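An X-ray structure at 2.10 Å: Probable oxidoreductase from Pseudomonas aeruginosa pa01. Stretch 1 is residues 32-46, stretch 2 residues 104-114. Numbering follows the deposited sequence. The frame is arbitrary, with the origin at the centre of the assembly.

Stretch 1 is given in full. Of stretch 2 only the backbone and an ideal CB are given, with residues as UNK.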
# COMPACT_ATOMS: atom_id res chain seq x y z
N PRO B 32 44.59 -15.57 4.41
CA PRO B 32 45.68 -14.62 4.57
C PRO B 32 45.22 -13.19 4.29
O PRO B 32 44.51 -12.94 3.32
CB PRO B 32 46.73 -15.06 3.52
CG PRO B 32 46.28 -16.38 3.01
CD PRO B 32 44.81 -16.49 3.28
N LEU B 33 45.66 -12.27 5.13
CA LEU B 33 45.29 -10.87 4.98
C LEU B 33 46.04 -10.27 3.80
O LEU B 33 47.28 -10.20 3.82
CB LEU B 33 45.60 -10.07 6.24
CG LEU B 33 45.19 -8.60 6.21
CD1 LEU B 33 43.68 -8.46 6.01
CD2 LEU B 33 45.64 -7.92 7.49
N GLY B 34 45.31 -9.80 2.80
CA GLY B 34 45.92 -9.14 1.64
C GLY B 34 46.30 -7.69 1.88
O GLY B 34 46.33 -7.22 3.03
N GLU B 35 46.61 -6.98 0.80
CA GLU B 35 46.88 -5.53 0.85
C GLU B 35 45.85 -4.83 -0.03
O GLU B 35 45.42 -5.38 -1.02
CB GLU B 35 48.34 -5.23 0.45
CG GLU B 35 48.77 -5.63 -0.94
CD GLU B 35 50.24 -5.32 -1.21
OE1 GLU B 35 51.03 -5.82 -0.38
OE2 GLU B 35 50.64 -4.62 -2.19
N PRO B 36 45.41 -3.62 0.36
CA PRO B 36 44.47 -2.95 -0.53
C PRO B 36 45.13 -2.55 -1.84
O PRO B 36 46.27 -2.09 -1.86
CB PRO B 36 44.06 -1.70 0.25
CG PRO B 36 45.23 -1.42 1.13
CD PRO B 36 45.77 -2.77 1.51
N ALA B 37 44.38 -2.71 -2.92
CA ALA B 37 44.79 -2.17 -4.21
C ALA B 37 44.36 -0.71 -4.31
O ALA B 37 43.63 -0.21 -3.46
CB ALA B 37 44.16 -2.97 -5.35
N GLU B 38 44.75 -0.08 -5.40
CA GLU B 38 44.32 1.26 -5.70
C GLU B 38 42.79 1.41 -5.67
O GLU B 38 42.05 0.56 -6.17
CB GLU B 38 44.91 1.69 -7.03
CG GLU B 38 44.64 3.13 -7.42
CD GLU B 38 45.34 4.15 -6.54
OE1 GLU B 38 46.25 3.79 -5.75
OE2 GLU B 38 44.95 5.32 -6.67
N GLY B 39 42.31 2.49 -5.07
CA GLY B 39 40.87 2.75 -4.92
C GLY B 39 40.22 1.93 -3.82
O GLY B 39 39.00 1.96 -3.63
N GLN B 40 41.04 1.21 -3.06
CA GLN B 40 40.54 0.42 -1.93
C GLN B 40 41.06 0.94 -0.59
O GLN B 40 42.04 1.68 -0.52
CB GLN B 40 40.94 -1.05 -2.09
CG GLN B 40 40.43 -1.71 -3.37
CD GLN B 40 40.71 -3.20 -3.40
OE1 GLN B 40 41.68 -3.67 -2.81
NE2 GLN B 40 39.89 -3.96 -4.11
N ILE B 41 40.39 0.50 0.47
CA ILE B 41 40.87 0.71 1.84
C ILE B 41 40.97 -0.62 2.59
O ILE B 41 40.32 -1.61 2.24
CB ILE B 41 39.99 1.69 2.62
CG1 ILE B 41 38.59 1.12 2.86
CG2 ILE B 41 39.94 3.04 1.90
CD1 ILE B 41 37.74 2.00 3.76
N LEU B 42 41.82 -0.62 3.61
CA LEU B 42 41.95 -1.74 4.56
C LEU B 42 41.45 -1.26 5.91
O LEU B 42 41.98 -0.28 6.47
CB LEU B 42 43.41 -2.23 4.66
CG LEU B 42 43.77 -3.12 5.88
CD1 LEU B 42 42.96 -4.40 5.90
CD2 LEU B 42 45.26 -3.45 5.98
N VAL B 43 40.45 -1.96 6.42
CA VAL B 43 39.80 -1.58 7.68
C VAL B 43 39.91 -2.71 8.71
O VAL B 43 39.66 -3.88 8.39
CB VAL B 43 38.31 -1.26 7.50
CG1 VAL B 43 37.64 -1.06 8.85
CG2 VAL B 43 38.10 -0.03 6.62
N LYS B 44 40.30 -2.35 9.93
CA LYS B 44 40.23 -3.28 11.06
C LYS B 44 38.82 -3.22 11.62
O LYS B 44 38.41 -2.19 12.15
CB LYS B 44 41.24 -2.94 12.15
CG LYS B 44 41.11 -3.81 13.41
CD LYS B 44 41.47 -5.27 13.16
CE LYS B 44 40.94 -6.23 14.23
NZ LYS B 44 39.58 -6.79 13.94
N ASN B 45 38.07 -4.30 11.48
CA ASN B 45 36.69 -4.33 11.94
C ASN B 45 36.65 -4.37 13.47
O ASN B 45 37.33 -5.17 14.10
CB ASN B 45 35.93 -5.52 11.35
CG ASN B 45 35.81 -5.44 9.83
OD1 ASN B 45 36.13 -4.42 9.21
ND2 ASN B 45 35.32 -6.53 9.23
N GLU B 46 35.84 -3.50 14.06
CA GLU B 46 35.76 -3.39 15.52
C GLU B 46 34.43 -3.87 16.09
O GLU B 46 34.40 -4.61 17.08
CB GLU B 46 36.03 -1.95 15.97
CG GLU B 46 37.49 -1.51 15.77
CD GLU B 46 38.10 -0.65 16.88
OE1 GLU B 46 37.36 -0.19 17.80
OE2 GLU B 46 39.36 -0.47 16.81
N UNK B 104 37.48 -10.27 10.44
CA UNK B 104 38.41 -9.44 11.23
C UNK B 104 38.76 -8.14 10.49
O UNK B 104 38.85 -7.08 11.11
CB UNK B 104 39.69 -10.22 11.54
N UNK B 105 38.96 -8.27 9.19
CA UNK B 105 39.43 -7.16 8.36
C UNK B 105 38.61 -7.05 7.09
O UNK B 105 38.26 -8.06 6.48
CB UNK B 105 40.91 -7.33 8.01
N UNK B 106 38.32 -5.81 6.69
CA UNK B 106 37.71 -5.52 5.40
C UNK B 106 38.74 -4.92 4.47
O UNK B 106 39.44 -3.97 4.84
CB UNK B 106 36.52 -4.58 5.56
N UNK B 107 38.84 -5.48 3.27
CA UNK B 107 39.63 -4.91 2.19
C UNK B 107 38.75 -4.78 0.96
O UNK B 107 38.16 -5.75 0.50
CB UNK B 107 40.86 -5.76 1.89
N UNK B 108 38.65 -3.56 0.44
CA UNK B 108 37.87 -3.31 -0.76
C UNK B 108 37.55 -1.85 -1.02
O UNK B 108 37.99 -0.95 -0.29
CB UNK B 108 36.56 -4.10 -0.68
N UNK B 109 36.73 -1.64 -2.04
CA UNK B 109 36.21 -0.33 -2.37
C UNK B 109 35.22 0.11 -1.30
O UNK B 109 34.32 -0.63 -0.96
CB UNK B 109 35.55 -0.34 -3.75
N UNK B 110 35.38 1.33 -0.77
CA UNK B 110 34.51 1.79 0.33
C UNK B 110 33.18 2.33 -0.16
O UNK B 110 32.74 3.42 0.23
CB UNK B 110 35.22 2.87 1.15
N UNK B 111 32.50 1.52 -0.96
CA UNK B 111 31.22 1.91 -1.54
C UNK B 111 30.13 2.01 -0.46
O UNK B 111 29.83 1.04 0.23
CB UNK B 111 30.81 0.91 -2.62
N UNK B 112 29.54 3.20 -0.34
CA UNK B 112 28.49 3.46 0.65
C UNK B 112 29.04 3.68 2.06
O UNK B 112 28.27 3.82 3.01
CB UNK B 112 27.50 2.30 0.67
N UNK B 113 30.36 3.72 2.20
CA UNK B 113 31.00 3.94 3.50
C UNK B 113 30.93 5.42 3.87
O UNK B 113 30.98 6.28 3.00
CB UNK B 113 32.45 3.46 3.48
N UNK B 114 30.79 5.70 5.16
CA UNK B 114 30.93 7.07 5.66
C UNK B 114 31.74 7.12 6.95
O UNK B 114 31.78 6.16 7.73
CB UNK B 114 29.55 7.69 5.89

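Two antiparallel strands, 41-46 and 105-108, set the rules here: pairs alternate between two faces, so each position of the second strand is read against the residues beside its partner.

Position 104 precedes the strand. Its carbonyl O accepts from Asn-45 N and from Lys-44 NZ, both at 2.9 Å, which any residue could offer. CA-to-CB points away overall, yet the ideal CB lies 4.2 Å from Lys-44 NZ, so an acid would suit the nearby charge, and a small polar residue would also pass. The residue is Asp-104. Its OD1 stays 4.3 Å from Lys-44 NZ, beyond a salt bridge, and its carboxylate is hydrogen-bonded elsewhere in the structure.

Position 105 pairs with Lys-44, and its CB enters the face carrying Leu-42 and Lys-44, 3.6 Å from Leu-33 CD1. Leucine methyls and a lysine's aliphatic stem invite a broad apolar or aromatic side chain. Tyr-105, chi1 m, fills the place: Leu-33 CD2 sits 3.9 Å from the centroid of the Tyr-105 ring, almost exactly on its normal, a CH-pi contact, while Lys-44 CD comes within 3.4 Å of Tyr-105 CE1.

Position 106 turns to the other face, that of Ile-41 and Val-43. Its backbone is tied to Val-43 both ways: Val-43 N donates to the carbonyl O of position 106 at 2.7 Å, and the N of 106 donates to Val-43 O at 2.9 Å. Asn-45 OD1 lies 3.7 Å from the ideal CB, so a donor might be tried, but the valine and isoleucine favour a beta-branched or aromatic residue. Phe-106 takes the apolar option. Its CB meets Val-43 CB at 4.2 Å and Ile-41 CG1 approaches the ring edge, leaving Asn-45 OD1 without a partner.

Position 107 returns to the Leu-42 face, where Leu-33, Gly-34 and Pro-36 add a largely apolar hollow. Valine, leucine, isoleucine or methionine would suit. Ile-107 spans it: CG1 is 3.4 Å from Leu-42 CD1, CG2 3.8 Å from Pro-36 CA, and CD1 3.3 Å from Gly-34 O.

Position 108 exchanges hydrogen bonds with Ile-41, N to O at 3.1 Å and O to N at 2.9 Å. Its phi/psi of 165/-174 would jam a CB against the preceding carbonyl O, which calls for glycine; it is Gly-108.

At 109 CB points sideways, 4.1 Å from Gly-39 O; a long, flexible acceptor such as glutamate or glutamine could reach the amide of Gln-40, and a shorter one would hardly do so. Glu-109 accepts a weak hydrogen bond at OE2 from Gln-40 NE2, 3.3 Å away.

Position 110 aims its CB toward Ile-41 CD1, favouring a compact apolar residue, and its phi of -82° admits proline. Pro-110 CB lies 3.8 Å from Ile-41 CD1.

Positions 111, 112 and 114 see nothing of the first stretch. Lys-111 and Tyr-114 are unconstrained by it. Position 112 has a positive phi, which favours glycine, and it is Gly-112.

Position 113 points toward Ile-41 at longer range, so a long or large apolar side chain could reach it, while a smaller one would leave the space open; Phe-113 CD2 comes 4.0 Å from Ile-41 CD1.

Stretch 2 104-114: DYFIGEPKGFY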
# COMPACT_ATOMS: atom_id res chain seq x y z
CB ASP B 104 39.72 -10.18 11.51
CG ASP B 104 39.59 -11.25 12.58
OD1 ASP B 104 38.96 -11.00 13.63
OD2 ASP B 104 40.11 -12.37 12.34
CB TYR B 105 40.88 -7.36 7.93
CG TYR B 105 41.88 -7.38 9.05
CD1 TYR B 105 42.48 -6.20 9.50
CD2 TYR B 105 42.24 -8.57 9.67
CE1 TYR B 105 43.41 -6.21 10.52
CE2 TYR B 105 43.16 -8.60 10.70
CZ TYR B 105 43.76 -7.41 11.11
OH TYR B 105 44.66 -7.42 12.13
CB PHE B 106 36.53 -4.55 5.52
CG PHE B 106 36.07 -3.99 4.20
CD1 PHE B 106 35.15 -4.68 3.42
CD2 PHE B 106 36.59 -2.78 3.71
CE1 PHE B 106 34.73 -4.17 2.20
CE2 PHE B 106 36.18 -2.28 2.49
CZ PHE B 106 35.25 -2.97 1.73
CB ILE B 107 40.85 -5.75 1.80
CG1 ILE B 107 41.88 -5.78 2.93
CG2 ILE B 107 41.54 -5.17 0.58
CD1 ILE B 107 43.15 -6.52 2.54
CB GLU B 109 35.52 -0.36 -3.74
CG GLU B 109 36.50 -0.45 -4.91
CD GLU B 109 36.91 -1.88 -5.25
OE1 GLU B 109 36.27 -2.87 -4.83
OE2 GLU B 109 37.90 -2.02 -5.97
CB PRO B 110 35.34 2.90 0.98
CG PRO B 110 36.09 3.48 -0.15
CD PRO B 110 36.40 2.34 -1.09
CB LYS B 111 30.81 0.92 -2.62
CG LYS B 111 29.60 1.37 -3.41
CD LYS B 111 29.30 0.45 -4.57
CE LYS B 111 27.84 0.61 -5.02
NZ LYS B 111 27.64 1.85 -5.82
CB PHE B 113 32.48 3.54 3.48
CG PHE B 113 32.73 2.06 3.51
CD1 PHE B 113 31.94 1.17 2.81
CD2 PHE B 113 33.82 1.56 4.22
CE1 PHE B 113 32.21 -0.19 2.82
CE2 PHE B 113 34.09 0.19 4.25
CZ PHE B 113 33.28 -0.68 3.54
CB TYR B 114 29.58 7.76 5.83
CG TYR B 114 28.60 7.10 6.77
CD1 TYR B 114 27.73 6.10 6.34
CD2 TYR B 114 28.53 7.50 8.10
CE1 TYR B 114 26.83 5.53 7.23
CE2 TYR B 114 27.64 6.93 8.99
CZ TYR B 114 26.79 5.94 8.55
OH TYR B 114 25.91 5.37 9.45
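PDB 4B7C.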